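Local coordinates for capsid protein (Penaeus vannamei nodavirus, PDB 5YKZ) that forms the viral capsid, the fragment here being its protruding P-domain, which probably builds the dimeric spikes on the particle surface, at residues Lys88-Thr91 with Phe92-Asp96. Numbering follows the deposited sequence.
Sequences KTDT and FGTFD
Asp90 OD1 takes two backbone N-H groups from the chain that folds back over it: Thr94 N at 3.0 Å, and more weakly Phe92 N at 2.9 Å, where the angle at the hydrogen is only 130°. The other carboxylate oxygen, OD2, accepts the hydroxyl of Thr94 at 2.9 Å from OG1, so backbone and side chain of one threonine hold both ends of the carboxylate and fix its rotation. Both Thr94 donors come from well above the carboxylate plane. The aspartate reaches them because CG sits between its own N and carbonyl carbon (chi1 65°), which tucks the carboxylate back over the turn. The main chain of Asp90 closes the loop twice more. Its N meets Thr94 O in a nearly straight bond of 2.9 Å lying in the carbonyl plane, and its O receives Gly93 N at 3.0 Å, the bond of a type I turn. Gly93, with positive phi (83°), suits a position where a side chain would press on the preceding carbonyl. Nearer the strands, water 1 lies within hydrogen-bonding distance of both Lys88 O and Thr94 O. On the inner side Thr89 CG2 abuts the edge of the Phe95 ring, in its plane, 3.9 Å from CD2; the ring also packs on Leu33 and Leu41, while Thr89 OG1 is bonded to Ser34 O and Thr37 N. Between strands 79-88 and 95-101 this makes a type I turn with a G1 bulge at Gly93, the loop type of 3:5 hairpins, reinforced by the Asp90 carboxylate.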
ATOM      1  N   LYS B  88       7.301 -11.939  11.942  1.00 15.77           N
ATOM      2  CA  LYS B  88       6.986 -12.244  13.349  1.00 16.83           C
ATOM      3  C   LYS B  88       7.920 -11.538  14.250  1.00 18.32           C
ATOM      4  O   LYS B  88       9.140 -11.543  14.076  1.00 18.65           O
ATOM      5  CB  LYS B  88       7.058 -13.724  13.562  1.00 18.90           C
ATOM      6  CG  LYS B  88       6.582 -14.250  14.936  1.00 21.79           C
ATOM      7  CD  LYS B  88       6.684 -15.774  15.049  1.00 22.91           C
ATOM      8  CE  LYS B  88       6.322 -16.270  16.442  1.00 26.32           C
ATOM      9  NZ  LYS B  88       6.337 -17.793  16.511  1.00 31.39           N
ATOM     10  N   THR B  89       7.345 -10.959  15.277  1.00 17.71           N
ATOM     11  CA  THR B  89       8.157 -10.338  16.304  1.00 16.92           C
ATOM     12  C   THR B  89       8.857 -11.402  17.185  1.00 18.74           C
ATOM     13  O   THR B  89       8.481 -12.566  17.249  1.00 18.68           O
ATOM     14  CB  THR B  89       7.393  -9.456  17.194  1.00 17.18           C
ATOM     15  OG1 THR B  89       6.301 -10.224  17.740  1.00 18.96           O
ATOM     16  CG2 THR B  89       6.781  -8.265  16.397  1.00 18.47           C
ATOM     17  N   ASP B  90       9.932 -10.923  17.815  1.00 17.88           N
ATOM     18  CA  ASP B  90      10.630 -11.680  18.832  1.00 20.44           C
ATOM     19  C   ASP B  90       9.832 -11.583  20.117  1.00 21.42           C
ATOM     20  O   ASP B  90       8.753 -11.016  20.227  1.00 20.97           O
ATOM     21  CB  ASP B  90      12.074 -11.198  18.929  1.00 19.91           C
ATOM     22  CG  ASP B  90      12.223  -9.778  19.408  1.00 20.99           C
ATOM     23  OD1 ASP B  90      11.323  -9.178  19.945  1.00 22.25           O
ATOM     24  OD2 ASP B  90      13.384  -9.307  19.238  1.00 23.84           O
ATOM     25  N   THR B  91      10.375 -12.250  21.183  1.00 23.22           N
ATOM     26  CA  THR B  91       9.658 -12.336  22.458  1.00 25.06           C
ATOM     27  C   THR B  91       9.628 -10.996  23.093  1.00 25.51           C
ATOM     28  O   THR B  91       8.884 -10.742  24.049  1.00 31.54           O
ATOM     29  CB  THR B  91      10.360 -13.370  23.398  1.00 28.79           C
ATOM     30  OG1 THR B  91      11.733 -12.964  23.566  1.00 29.53           O
ATOM     31  CG2 THR B  91      10.315 -14.730  22.796  1.00 33.92           C
ATOM     32  N   PHE B  92      10.355 -10.020  22.554  1.00 28.70           N
ATOM     33  CA  PHE B  92      10.201  -8.652  23.054  1.00 25.77           C
ATOM     34  C   PHE B  92       9.373  -7.671  22.219  1.00 27.32           C
ATOM     35  O   PHE B  92       9.297  -6.468  22.480  1.00 26.77           O
ATOM     36  CB  PHE B  92      11.584  -8.005  23.105  1.00 34.94           C
ATOM     37  CG  PHE B  92      12.530  -8.748  23.962  1.00 44.12           C
ATOM     38  CD1 PHE B  92      12.578  -8.482  25.315  1.00 55.24           C
ATOM     39  CD2 PHE B  92      13.313  -9.764  23.430  1.00 51.46           C
ATOM     40  CE1 PHE B  92      13.441  -9.189  26.130  1.00 56.21           C
ATOM     41  CE2 PHE B  92      14.171 -10.489  24.234  1.00 55.24           C
ATOM     42  CZ  PHE B  92      14.235 -10.197  25.579  1.00 57.59           C
ATOM     43  N   GLY B  93       8.746  -8.208  21.200  1.00 23.62           N
ATOM     44  CA  GLY B  93       7.868  -7.318  20.399  1.00 21.47           C
ATOM     45  C   GLY B  93       8.570  -6.479  19.326  1.00 18.84           C
ATOM     46  O   GLY B  93       7.976  -5.456  18.923  1.00 19.99           O
ATOM     47  N   THR B  94       9.709  -6.958  18.844  1.00 16.77           N
ATOM     48  CA  THR B  94      10.463  -6.272  17.818  1.00 16.73           C
ATOM     49  C   THR B  94      10.704  -7.135  16.653  1.00 15.83           C
ATOM     50  O   THR B  94      10.729  -8.349  16.702  1.00 16.49           O
ATOM     51  CB  THR B  94      11.839  -5.705  18.316  1.00 19.00           C
ATOM     52  OG1 THR B  94      12.894  -6.675  18.161  1.00 22.74           O
ATOM     53  CG2 THR B  94      11.692  -5.119  19.714  1.00 20.87           C
ATOM     54  N   PHE B  95      10.980  -6.483  15.482  1.00 15.47           N
ATOM     55  CA  PHE B  95      11.536  -7.141  14.338  1.00 15.15           C
ATOM     56  C   PHE B  95      12.403  -6.203  13.566  1.00 13.96           C
ATOM     57  O   PHE B  95      12.261  -4.979  13.662  1.00 14.87           O
ATOM     58  CB  PHE B  95      10.466  -7.760  13.399  1.00 15.08           C
ATOM     59  CG  PHE B  95       9.537  -6.711  12.782  1.00 14.71           C
ATOM     60  CD1 PHE B  95       9.915  -6.038  11.632  1.00 14.47           C
ATOM     61  CD2 PHE B  95       8.237  -6.501  13.247  1.00 15.53           C
ATOM     62  CE1 PHE B  95       9.082  -5.133  11.031  1.00 14.88           C
ATOM     63  CE2 PHE B  95       7.377  -5.581  12.639  1.00 15.72           C
ATOM     64  CZ  PHE B  95       7.815  -4.887  11.531  1.00 14.63           C
ATOM     65  N   ASP B  96      13.314  -6.734  12.807  1.00 14.11           N
ATOM     66  CA  ASP B  96      14.202  -5.976  11.973  1.00 13.61           C
ATOM     67  C   ASP B  96      13.935  -6.104  10.503  1.00 14.06           C
ATOM     68  O   ASP B  96      13.631  -7.191   9.999  1.00 14.73           O
ATOM     69  CB  ASP B  96      15.681  -6.404  12.195  1.00 14.55           C
ATOM     70  CG  ASP B  96      16.264  -6.044  13.511  1.00 14.65           C
ATOM     71  OD1 ASP B  96      15.719  -5.263  14.220  1.00 16.00           O
ATOM     72  OD2 ASP B  96      17.375  -6.557  13.790  1.00 17.19           O
TER
HETATM   73  O   HOH W   1      11.815 -10.494  15.160  1.00 22.95           O